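Local atomic coordinates of hydrogenase maturation factor (Thermoanaerobacter tengcongensis, PDB entry 3VTH), a protein that probably transfers the carbamoyl group of carbamoyl phosphate, at the expense of ATP, to the C-terminal cysteine of HypE during [NiFe]-hydrogenase maturation. Residues Q482-I488 with A505-Y511; S700-Q705 with P731-G735; R26-N31 with F179-P183. All coordinates share one frame. Where two conformers were deposited one is given. Residues are numbered along the deposited sequence.

Contact 1: Q482-I488 with A505-Y511; sequences QHHHAHI and AYDGTGY. With FE (Fe (III) ion), chain I; AP2 (phosphomethylphosphonic acid adenosyl ester), chain H.
Residues four apart on a helix face one way: His483 and His487 of helix 483-488 meet Asp507 at one iron. The helix crosses strand 505-507 at 113° with axes 8.5 Å apart; His483 CA lies 5.6 Å from Gly510 CA and His484 CA 5.7 Å from Ala505 CA. NE2 of His483 (chi1 t, chi2 85°) and NE2 of His487 (chi1 m, chi2 -54°) each lie 2.2 Å from FE, and OD2 of Asp507 (chi1 p, chi2 9°) 2.1 Å. AP2 O2B (2.0 Å), AP2 O2A (2.2 Å) and Asp734 complete six ligands. Asp507 OD1 accepts a 2.7 Å hydrogen bond from NE2 of His484 (chi1 m, chi2 89°), and Asp460 holds His483 ND1. Gln482 (chi1 t, chi2 m) is the N-cap: OE1 accepts from His485 N at 3.1 Å, and NE2 donates to Tyr511 O at 3.0 Å and to His484 ND1 at 3.1 Å. Past the corner at Gly508, Gly510 CA makes a CH-pi contact 4.2 Å from the His483 ring centroid; a CB there would hit the rings of His483 and His484. The contact joins both parts of the Kae1-like, actin-type ATPase fold: helix 737-749 packs on His483, and strands 517-525 and 696-700 flank strand 501-507.

Contact 2: S700-Q705 with P731-G735; sequences SGGSFQ and PCNDG. With FE (Fe (III) ion), chain I; AP2 (phosphomethylphosphonic acid adenosyl ester), chain H.
Cys732 (chi1 p) lays its thiol against the short 3-10 turn 702-705, with SG 3.5 Å from both Phe704 C and Gln705 N and 4.0 Å from Phe704 CB. The two segments do not pair with each other as strands; they meet backbone to backbone, with Gly702 CA 3.8 Å from Asn733 CA and Ser700 CA 4.9 Å from Cys732 CA. Gly701 takes positive phi (98/153), and Gly702, at -62/-22, starts the turn, which is closed by Phe704 N to Gly701 O (3.0 Å) and Gln705 N to Gly702 O (3.1 Å). A side chain on Gly702 would collide with AP2 O5'; without one, the backbone comes up to the nucleotide and Gly702 N donates to AP2 O2A at 3.2 Å. From the other loop, Asp734 N donates to AP2 O1A at 3.0 Å, and Asp734 OD1 (chi1 m) binds FE at 2.2 Å. Asn733 (chi1 p) forms an Asx turn, its OD1 accepting from Gly735 N at 2.8 Å. The loops thus hold the same phosphate from two directions within the Kae1-like, actin-type ATPase fold. The first leads from strand 696-700, beside strand 501-507, into helix 707-719, on which Phe704 packs; the second connects strand 723-726 with helix 737-749.

Contact 3: R26-N31 with F179-P183; sequences RPFVFN and FHAQP. With PO4 (phosphate ion), chain E.
Arg26, in the helix that carries residues 26-31, shows how an anion can be held by backbone and side chain of one residue. With chi1 m, chi2 t, chi3 m and chi4 178°, it donates from its N (3.1 Å) and its NE (2.8 Å) to PO4 O4, and from NH2 to PO4 O3 at 2.8 Å; NH1 forms a salt bridge with Asp152. Its NH2 also rests 3.4 Å from Gln182 CG, the amide of Gln182 being engaged by Tyr171 and the backbone of Arg153. Next, Pro27 faces the loop 179-183, its CA 5.8 Å from that of His180; its CB touches Phe179 O at 3.3 Å and Phe179 CD1 at 3.7 Å, and its CD lies 4.1 Å from His180 CB. One turn further, Phe30 (chi1 t) offers a ring face to Phe179 (chi1 t), with CD1 3.4 Å from Phe179 CE1, centroids 5.0 Å apart and planes oblique at 55°. His180, with positive phi (49/37), turns the chain and stacks on Tyr171. The phosphate, probably from the crystallisation liquor, also takes hydrogen bonds from the backbone of residues 22-25, consistent with the phosphate-binding loop of acylphosphatases, where Arg26 and Asn44 are predicted to be catalytic. Helix 25-35 thus lies between its own sheet, where Val29 meets strands 39-45, 48-55 and 93-95, and the second zinc-finger loop.

In the fold
Along the chain the three contacts follow one another without overlap: contact 3, then contact 1, then contact 2. Contacts 1 and 2 share one site, their centres 9 Å apart, and the parallel strands 501-507 and 696-700 join them through Tyr506 N to Ser700 O (3.0 Å), a probable hydrogen bond. Together they supply all four protein ligands of the iron and both bind AP2, so residues distant in sequence complete one nucleotide-metal centre. Contact 3 stands apart, its centre 46 Å from that of contact 1 and 41 Å from that of contact 2, joining the acylphosphatase-like domain to a zinc finger. The protein thus illustrates separate sites assembled in one multidomain chain.

Contact 1: Q482-I488 with A505-Y511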
loop_
_atom_site.group_PDB
_atom_site.type_symbol
_atom_site.label_atom_id
_atom_site.label_comp_id
_atom_site.label_asym_id
_atom_site.label_seq_id
_atom_site.Cartn_x
_atom_site.Cartn_y
_atom_site.Cartn_z
ATOM N N GLN A 482 -14.067 -16.261 4.817
ATOM C CA GLN A 482 -14.292 -16.312 3.381
ATOM C C GLN A 482 -13.710 -15.040 2.750
ATOM O O GLN A 482 -13.831 -13.957 3.308
ATOM C CB GLN A 482 -15.773 -16.475 3.057
ATOM C CG GLN A 482 -16.005 -16.986 1.621
ATOM C CD GLN A 482 -15.933 -15.881 0.576
ATOM O OE1 GLN A 482 -16.344 -14.748 0.830
ATOM N NE2 GLN A 482 -15.420 -16.211 -0.610
ATOM N N HIS A 483 -13.080 -15.202 1.584
ATOM C CA HIS A 483 -12.282 -14.153 0.919
ATOM C C HIS A 483 -13.041 -12.849 0.680
ATOM O O HIS A 483 -12.540 -11.757 0.962
ATOM C CB HIS A 483 -11.779 -14.698 -0.423
ATOM C CG HIS A 483 -10.795 -13.804 -1.115
ATOM N ND1 HIS A 483 -9.444 -13.832 -0.840
ATOM C CD2 HIS A 483 -10.961 -12.879 -2.094
ATOM C CE1 HIS A 483 -8.821 -12.958 -1.613
ATOM N NE2 HIS A 483 -9.716 -12.369 -2.383
ATOM N N HIS A 484 -14.246 -12.963 0.122
ATOM C CA HIS A 484 -15.024 -11.791 -0.223
ATOM C C HIS A 484 -15.614 -11.104 0.988
ATOM O O HIS A 484 -15.684 -9.877 1.026
ATOM C CB HIS A 484 -16.022 -12.128 -1.341
ATOM C CG HIS A 484 -15.315 -12.637 -2.556
ATOM N ND1 HIS A 484 -15.038 -13.975 -2.743
ATOM C CD2 HIS A 484 -14.701 -11.979 -3.570
ATOM C CE1 HIS A 484 -14.332 -14.125 -3.849
ATOM N NE2 HIS A 484 -14.117 -12.931 -4.370
ATOM N N HIS A 485 -15.999 -11.891 1.989
ATOM C CA HIS A 485 -16.385 -11.338 3.269
ATOM C C HIS A 485 -15.235 -10.472 3.804
ATOM O O HIS A 485 -15.467 -9.348 4.244
ATOM C CB HIS A 485 -16.774 -12.475 4.240
ATOM C CG HIS A 485 -17.358 -12.008 5.540
ATOM N ND1 HIS A 485 -17.392 -12.809 6.660
ATOM C CD2 HIS A 485 -17.922 -10.828 5.903
ATOM C CE1 HIS A 485 -17.954 -12.148 7.656
ATOM N NE2 HIS A 485 -18.266 -10.938 7.229
ATOM N N ALA A 486 -14.004 -10.985 3.751
ATOM C CA ALA A 486 -12.829 -10.235 4.217
ATOM C C ALA A 486 -12.610 -8.918 3.460
ATOM O O ALA A 486 -12.287 -7.908 4.083
ATOM C CB ALA A 486 -11.580 -11.100 4.157
ATOM N N HIS A 487 -12.764 -8.920 2.129
ATOM C CA HIS A 487 -12.685 -7.666 1.342
ATOM C C HIS A 487 -13.684 -6.638 1.887
ATOM O O HIS A 487 -13.329 -5.471 2.130
ATOM C CB HIS A 487 -12.997 -7.905 -0.156
ATOM C CG HIS A 487 -11.820 -8.313 -0.995
ATOM N ND1 HIS A 487 -10.640 -7.595 -1.046
ATOM C CD2 HIS A 487 -11.674 -9.338 -1.875
ATOM C CE1 HIS A 487 -9.815 -8.171 -1.906
ATOM N NE2 HIS A 487 -10.418 -9.232 -2.419
ATOM N N ILE A 488 -14.936 -7.052 2.081
ATOM C CA ILE A 488 -15.963 -6.121 2.572
ATOM C C ILE A 488 -15.606 -5.605 3.978
ATOM O O ILE A 488 -15.734 -4.401 4.260
ATOM C CB ILE A 488 -17.400 -6.756 2.558
ATOM C CG1 ILE A 488 -17.793 -7.211 1.150
ATOM C CG2 ILE A 488 -18.477 -5.786 3.131
ATOM C CD1 ILE A 488 -17.620 -6.141 0.041
ATOM N N ALA A 505 -18.472 -7.322 -3.713
ATOM C CA ALA A 505 -17.110 -7.802 -3.715
ATOM C C ALA A 505 -16.792 -8.325 -5.115
ATOM O O ALA A 505 -17.223 -9.420 -5.504
ATOM C CB ALA A 505 -16.943 -8.883 -2.677
ATOM N N TYR A 506 -16.065 -7.521 -5.884
ATOM C CA TYR A 506 -15.764 -7.875 -7.277
ATOM C C TYR A 506 -14.254 -8.055 -7.383
ATOM O O TYR A 506 -13.498 -7.158 -7.033
ATOM C CB TYR A 506 -16.246 -6.787 -8.256
ATOM C CG TYR A 506 -17.754 -6.700 -8.476
ATOM C CD1 TYR A 506 -18.629 -7.651 -7.924
ATOM C CD2 TYR A 506 -18.294 -5.697 -9.286
ATOM C CE1 TYR A 506 -20.006 -7.611 -8.169
ATOM C CE2 TYR A 506 -19.671 -5.628 -9.533
ATOM C CZ TYR A 506 -20.520 -6.590 -8.963
ATOM O OH TYR A 506 -21.869 -6.525 -9.199
ATOM N N ASP A 507 -13.816 -9.223 -7.830
ATOM C CA ASP A 507 -12.377 -9.475 -8.038
ATOM C C ASP A 507 -12.148 -10.618 -9.020
ATOM O O ASP A 507 -13.082 -11.011 -9.725
ATOM C CB ASP A 507 -11.594 -9.656 -6.709
ATOM C CG ASP A 507 -11.971 -10.916 -5.922
ATOM O OD1 ASP A 507 -12.714 -11.812 -6.410
ATOM O OD2 ASP A 507 -11.505 -11.016 -4.761
ATOM N N GLY A 508 -10.914 -11.126 -9.089
ATOM C CA GLY A 508 -10.573 -12.220 -10.004
ATOM C C GLY A 508 -10.897 -13.621 -9.497
ATOM O O GLY A 508 -11.631 -14.390 -10.149
ATOM N N THR A 509 -10.323 -13.994 -8.354
ATOM C CA THR A 509 -10.533 -15.332 -7.819
ATOM C C THR A 509 -10.458 -15.327 -6.315
ATOM O O THR A 509 -9.486 -14.866 -5.732
ATOM C CB THR A 509 -9.454 -16.356 -8.288
ATOM O OG1 THR A 509 -8.146 -15.816 -8.039
ATOM C CG2 THR A 509 -9.578 -16.656 -9.758
ATOM N N GLY A 510 -11.478 -15.867 -5.688
ATOM C CA GLY A 510 -11.440 -16.106 -4.261
ATOM C C GLY A 510 -12.178 -17.401 -4.088
ATOM O O GLY A 510 -13.080 -17.713 -4.867
ATOM N N TYR A 511 -11.775 -18.163 -3.084
ATOM C CA TYR A 511 -12.336 -19.469 -2.845
ATOM C C TYR A 511 -13.731 -19.317 -2.234
ATOM O O TYR A 511 -13.873 -18.713 -1.173
ATOM C CB TYR A 511 -11.407 -20.212 -1.892
ATOM C CG TYR A 511 -11.849 -21.594 -1.544
ATOM C CD1 TYR A 511 -11.554 -22.665 -2.381
ATOM C CD2 TYR A 511 -12.532 -21.844 -0.353
ATOM C CE1 TYR A 511 -11.949 -23.946 -2.053
ATOM C CE2 TYR A 511 -12.931 -23.118 -0.016
ATOM C CZ TYR A 511 -12.630 -24.168 -0.862
ATOM O OH TYR A 511 -13.034 -25.442 -0.536
HETATM FE FE FE I . -9.635 -10.700 -3.830
HETATM P PB AP2 H . -8.061 -12.213 -6.247
HETATM O O1B AP2 H . -8.753 -12.007 -7.571
HETATM O O2B AP2 H . -8.909 -12.073 -5.021
HETATM O O3B AP2 H . -7.162 -13.424 -6.264
HETATM C C3A AP2 H . -6.902 -10.820 -6.196
HETATM P PA AP2 H . -7.671 -9.180 -6.055
HETATM O O1A AP2 H . -6.447 -8.316 -5.788
HETATM O O2A AP2 H . -8.866 -9.081 -5.139
HETATM O "O5'" AP2 H . -8.250 -8.875 -7.536
HETATM C "C5'" AP2 H . -7.309 -8.651 -8.579
HETATM C "C4'" AP2 H . -8.098 -8.771 -9.862
HETATM O "O4'" AP2 H . -8.920 -7.615 -10.028
HETATM C "C3'" AP2 H . -7.211 -8.805 -11.091
HETATM O "O3'" AP2 H . -6.653 -10.110 -11.280
HETATM C "C2'" AP2 H . -8.213 -8.400 -12.153
HETATM O "O2'" AP2 H . -8.945 -9.581 -12.504
HETATM C "C1'" AP2 H . -9.111 -7.386 -11.431
HETATM N N9 AP2 H . -8.669 -6.027 -11.859
HETATM C C8 AP2 H . -7.471 -5.432 -11.630
HETATM N N7 AP2 H . -7.398 -4.207 -12.216
HETATM C C5 AP2 H . -8.573 -3.994 -12.839
HETATM C C6 AP2 H . -9.169 -2.906 -13.655
HETATM N N6 AP2 H . -8.484 -1.766 -13.919
HETATM N N1 AP2 H . -10.430 -3.101 -14.131
HETATM C C2 AP2 H . -11.145 -4.216 -13.867
HETATM N N3 AP2 H . -10.656 -5.247 -13.144
HETATM C C4 AP2 H . -9.401 -5.192 -12.615
HETATM O O HOH W 1 -12.266 -17.937 0.841
#

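Contact 2: S700-Q705 with P731-G735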
loop_
_atom_site.group_PDB
_atom_site.type_symbol
_atom_site.label_atom_id
_atom_site.label_comp_id
_atom_site.label_asym_id
_atom_site.label_seq_id
_atom_site.Cartn_x
_atom_site.Cartn_y
_atom_site.Cartn_z
ATOM N N SER A 700 -15.671 -3.389 -2.534
ATOM C CA SER A 700 -14.279 -3.841 -2.347
ATOM C C SER A 700 -13.948 -5.007 -3.285
ATOM O O SER A 700 -14.802 -5.456 -4.047
ATOM C CB SER A 700 -14.020 -4.204 -0.875
ATOM O OG SER A 700 -12.624 -4.332 -0.628
ATOM N N GLY A 701 -12.713 -5.496 -3.222
ATOM C CA GLY A 701 -12.245 -6.499 -4.165
ATOM C C GLY A 701 -11.460 -5.775 -5.237
ATOM O O GLY A 701 -11.722 -4.605 -5.531
ATOM N N GLY A 702 -10.521 -6.484 -5.836
ATOM C CA GLY A 702 -9.566 -5.909 -6.788
ATOM C C GLY A 702 -10.160 -5.313 -8.061
ATOM O O GLY A 702 -9.524 -4.471 -8.676
ATOM N N SER A 703 -11.364 -5.720 -8.466
ATOM C CA SER A 703 -11.995 -5.074 -9.642
ATOM C C SER A 703 -12.254 -3.582 -9.380
ATOM O O SER A 703 -12.345 -2.791 -10.304
ATOM C CB SER A 703 -13.316 -5.751 -10.040
ATOM O OG SER A 703 -13.154 -7.117 -10.368
ATOM N N PHE A 704 -12.369 -3.189 -8.113
ATOM C CA PHE A 704 -12.571 -1.763 -7.820
ATOM C C PHE A 704 -11.316 -0.883 -7.878
ATOM O O PHE A 704 -11.382 0.328 -7.652
ATOM C CB PHE A 704 -13.413 -1.573 -6.563
ATOM C CG PHE A 704 -14.846 -1.911 -6.777
ATOM C CD1 PHE A 704 -15.640 -1.103 -7.603
ATOM C CD2 PHE A 704 -15.401 -3.056 -6.221
ATOM C CE1 PHE A 704 -16.994 -1.412 -7.830
ATOM C CE2 PHE A 704 -16.747 -3.382 -6.453
ATOM C CZ PHE A 704 -17.543 -2.572 -7.260
ATOM N N GLN A 705 -10.195 -1.482 -8.260
ATOM C CA GLN A 705 -9.061 -0.716 -8.778
ATOM C C GLN A 705 -9.393 -0.016 -10.106
ATOM O O GLN A 705 -8.702 0.921 -10.511
ATOM C CB GLN A 705 -7.854 -1.623 -8.974
ATOM C CG GLN A 705 -7.272 -2.166 -7.658
ATOM C CD GLN A 705 -6.268 -3.258 -7.907
ATOM O OE1 GLN A 705 -6.614 -4.337 -8.410
ATOM N NE2 GLN A 705 -5.019 -2.998 -7.560
ATOM N N PRO A 731 -5.730 -1.298 0.497
ATOM C CA PRO A 731 -6.236 -1.516 -0.862
ATOM C C PRO A 731 -7.563 -2.307 -0.900
ATOM O O PRO A 731 -7.871 -3.068 0.031
ATOM C CB PRO A 731 -5.116 -2.331 -1.528
ATOM C CG PRO A 731 -3.857 -2.003 -0.709
ATOM C CD PRO A 731 -4.417 -1.948 0.695
ATOM N N CYS A 732 -8.339 -2.092 -1.969
ATOM C CA CYS A 732 -9.494 -2.928 -2.244
ATOM C C CYS A 732 -9.019 -4.239 -2.874
ATOM O O CYS A 732 -9.774 -5.203 -2.939
ATOM C CB CYS A 732 -10.508 -2.203 -3.161
ATOM S SG CYS A 732 -9.851 -1.772 -4.803
ATOM N N ASN A 733 -7.763 -4.274 -3.326
ATOM C CA ASN A 733 -7.169 -5.540 -3.798
ATOM C C ASN A 733 -6.744 -6.427 -2.620
ATOM O O ASN A 733 -6.984 -6.073 -1.469
ATOM C CB ASN A 733 -6.026 -5.301 -4.796
ATOM C CG ASN A 733 -4.820 -4.596 -4.162
ATOM O OD1 ASN A 733 -4.347 -4.972 -3.078
ATOM N ND2 ASN A 733 -4.311 -3.579 -4.852
ATOM N N ASP A 734 -6.123 -7.569 -2.904
ATOM C CA ASP A 734 -5.818 -8.531 -1.838
ATOM C C ASP A 734 -4.850 -8.052 -0.757
ATOM O O ASP A 734 -4.727 -8.696 0.290
ATOM C CB ASP A 734 -5.362 -9.874 -2.421
ATOM C CG ASP A 734 -6.529 -10.702 -2.948
ATOM O OD1 ASP A 734 -7.674 -10.209 -2.916
ATOM O OD2 ASP A 734 -6.307 -11.854 -3.377
ATOM N N GLY A 735 -4.161 -6.944 -1.033
ATOM C CA GLY A 735 -3.356 -6.229 -0.014
ATOM C C GLY A 735 -4.173 -5.831 1.202
ATOM O O GLY A 735 -3.627 -5.687 2.290
HETATM FE FE FE I . -9.635 -10.700 -3.830
HETATM P PB AP2 H . -8.061 -12.213 -6.247
HETATM O O1B AP2 H . -8.753 -12.007 -7.571
HETATM O O2B AP2 H . -8.909 -12.073 -5.021
HETATM O O3B AP2 H . -7.162 -13.424 -6.264
HETATM C C3A AP2 H . -6.902 -10.820 -6.196
HETATM P PA AP2 H . -7.671 -9.180 -6.055
HETATM O O1A AP2 H . -6.447 -8.316 -5.788
HETATM O O2A AP2 H . -8.866 -9.081 -5.139
HETATM O "O5'" AP2 H . -8.250 -8.875 -7.536
HETATM C "C5'" AP2 H . -7.309 -8.651 -8.579
HETATM C "C4'" AP2 H . -8.098 -8.771 -9.862
HETATM O "O4'" AP2 H . -8.920 -7.615 -10.028
HETATM C "C3'" AP2 H . -7.211 -8.805 -11.091
HETATM O "O3'" AP2 H . -6.653 -10.110 -11.280
HETATM C "C2'" AP2 H . -8.213 -8.400 -12.153
HETATM O "O2'" AP2 H . -8.945 -9.581 -12.504
HETATM C "C1'" AP2 H . -9.111 -7.386 -11.431
HETATM N N9 AP2 H . -8.669 -6.027 -11.859
HETATM C C8 AP2 H . -7.471 -5.432 -11.630
HETATM N N7 AP2 H . -7.398 -4.207 -12.216
HETATM C C5 AP2 H . -8.573 -3.994 -12.839
HETATM C C6 AP2 H . -9.169 -2.906 -13.655
HETATM N N6 AP2 H . -8.484 -1.766 -13.919
HETATM N N1 AP2 H . -10.430 -3.101 -14.131
HETATM C C2 AP2 H . -11.145 -4.216 -13.867
HETATM N N3 AP2 H . -10.656 -5.247 -13.144
HETATM C C4 AP2 H . -9.401 -5.192 -12.615
#

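Contact 3: R26-N31 with F179-P183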
loop_
_atom_site.group_PDB
_atom_site.type_symbol
_atom_site.label_atom_id
_atom_site.label_comp_id
_atom_site.label_asym_id
_atom_site.label_seq_id
_atom_site.Cartn_x
_atom_site.Cartn_y
_atom_site.Cartn_z
ATOM N N ARG A 26 10.527 14.873 22.204
ATOM C CA ARG A 26 11.325 15.207 23.388
ATOM C C ARG A 26 11.882 16.633 23.329
ATOM O O ARG A 26 11.631 17.402 24.251
ATOM C CB ARG A 26 12.394 14.144 23.681
ATOM C CG ARG A 26 11.778 12.838 24.240
ATOM C CD ARG A 26 12.775 11.707 24.278
ATOM N NE ARG A 26 13.105 11.219 22.926
ATOM C CZ ARG A 26 13.990 10.258 22.663
ATOM N NH1 ARG A 26 14.653 9.652 23.658
ATOM N NH2 ARG A 26 14.203 9.886 21.398
ATOM N N PRO A 27 12.578 17.017 22.230
ATOM C CA PRO A 27 13.028 18.418 22.173
ATOM C C PRO A 27 11.889 19.450 22.152
ATOM O O PRO A 27 12.027 20.506 22.767
ATOM C CB PRO A 27 13.853 18.493 20.870
ATOM C CG PRO A 27 13.523 17.251 20.102
ATOM C CD PRO A 27 13.176 16.212 21.139
ATOM N N PHE A 28 10.791 19.142 21.458
ATOM C CA PHE A 28 9.598 19.983 21.466
ATOM C C PHE A 28 9.102 20.234 22.915
ATOM O O PHE A 28 8.895 21.371 23.318
ATOM C CB PHE A 28 8.499 19.330 20.601
ATOM C CG PHE A 28 7.172 20.053 20.629
ATOM C CD1 PHE A 28 6.054 19.448 21.176
ATOM C CD2 PHE A 28 7.049 21.338 20.113
ATOM C CE1 PHE A 28 4.818 20.106 21.213
ATOM C CE2 PHE A 28 5.817 22.008 20.146
ATOM C CZ PHE A 28 4.698 21.378 20.691
ATOM N N VAL A 29 8.954 19.168 23.694
ATOM C CA VAL A 29 8.454 19.293 25.073
ATOM C C VAL A 29 9.430 20.093 25.916
ATOM O O VAL A 29 9.023 20.957 26.689
ATOM C CB VAL A 29 8.151 17.894 25.683
ATOM C CG1 VAL A 29 8.059 17.926 27.221
ATOM C CG2 VAL A 29 6.850 17.342 25.065
ATOM N N PHE A 30 10.720 19.819 25.751
ATOM C CA PHE A 30 11.732 20.560 26.489
ATOM C C PHE A 30 11.564 22.061 26.267
ATOM O O PHE A 30 11.591 22.861 27.213
ATOM C CB PHE A 30 13.142 20.124 26.069
ATOM C CG PHE A 30 14.236 20.887 26.765
ATOM C CD1 PHE A 30 14.716 22.079 26.232
ATOM C CD2 PHE A 30 14.792 20.407 27.954
ATOM C CE1 PHE A 30 15.743 22.807 26.884
ATOM C CE2 PHE A 30 15.816 21.121 28.617
ATOM C CZ PHE A 30 16.292 22.317 28.087
ATOM N N ASN A 31 11.398 22.424 25.005
ATOM C CA ASN A 31 11.373 23.830 24.640
ATOM C C ASN A 31 10.107 24.533 25.128
ATOM O O ASN A 31 10.193 25.646 25.638
ATOM C CB ASN A 31 11.619 24.013 23.135
ATOM C CG ASN A 31 13.070 23.709 22.736
ATOM O OD1 ASN A 31 13.329 22.878 21.855
ATOM N ND2 ASN A 31 14.018 24.376 23.387
ATOM N N PHE A 179 18.546 19.978 18.087
ATOM C CA PHE A 179 18.542 19.671 19.523
ATOM C C PHE A 179 17.874 18.316 19.768
ATOM O O PHE A 179 16.721 18.104 19.375
ATOM C CB PHE A 179 17.788 20.773 20.274
ATOM C CG PHE A 179 17.784 20.623 21.771
ATOM C CD1 PHE A 179 16.579 20.518 22.460
ATOM C CD2 PHE A 179 18.974 20.632 22.500
ATOM C CE1 PHE A 179 16.557 20.408 23.863
ATOM C CE2 PHE A 179 18.970 20.526 23.900
ATOM C CZ PHE A 179 17.758 20.407 24.576
ATOM N N HIS A 180 18.613 17.398 20.390
ATOM C CA HIS A 180 18.132 16.030 20.633
ATOM C C HIS A 180 17.521 15.328 19.416
ATOM O O HIS A 180 16.540 14.574 19.538
ATOM C CB HIS A 180 17.180 16.006 21.837
ATOM C CG HIS A 180 17.897 15.974 23.149
ATOM N ND1 HIS A 180 17.854 14.883 23.991
ATOM C CD2 HIS A 180 18.720 16.876 23.741
ATOM C CE1 HIS A 180 18.585 15.131 25.065
ATOM N NE2 HIS A 180 19.124 16.332 24.937
ATOM N N ALA A 181 18.104 15.573 18.243
ATOM C CA ALA A 181 17.707 14.863 17.037
ATOM C C ALA A 181 18.427 13.525 17.003
ATOM O O ALA A 181 19.631 13.474 16.767
ATOM C CB ALA A 181 18.024 15.689 15.774
ATOM N N GLN A 182 17.686 12.442 17.238
ATOM C CA GLN A 182 18.294 11.110 17.335
ATOM C C GLN A 182 19.151 10.695 16.127
ATOM O O GLN A 182 20.178 10.066 16.322
ATOM C CB GLN A 182 17.249 10.027 17.665
ATOM C CG GLN A 182 16.646 10.161 19.079
ATOM C CD GLN A 182 17.715 10.202 20.159
ATOM O OE1 GLN A 182 18.557 9.297 20.272
ATOM N NE2 GLN A 182 17.695 11.262 20.954
ATOM N N PRO A 183 18.741 11.045 14.891
ATOM C CA PRO A 183 19.571 10.639 13.757
ATOM C C PRO A 183 20.668 11.631 13.308
ATOM O O PRO A 183 21.278 11.417 12.263
ATOM C CB PRO A 183 18.558 10.469 12.636
ATOM C CG PRO A 183 17.473 11.451 12.948
ATOM C CD PRO A 183 17.457 11.629 14.456
HETATM P P PO4 E . 11.673 11.865 19.605
HETATM O O1 PO4 E . 12.365 12.233 18.321
HETATM O O2 PO4 E . 10.188 12.101 19.488
HETATM O O3 PO4 E . 11.893 10.401 19.861
HETATM O O4 PO4 E . 12.224 12.701 20.745
#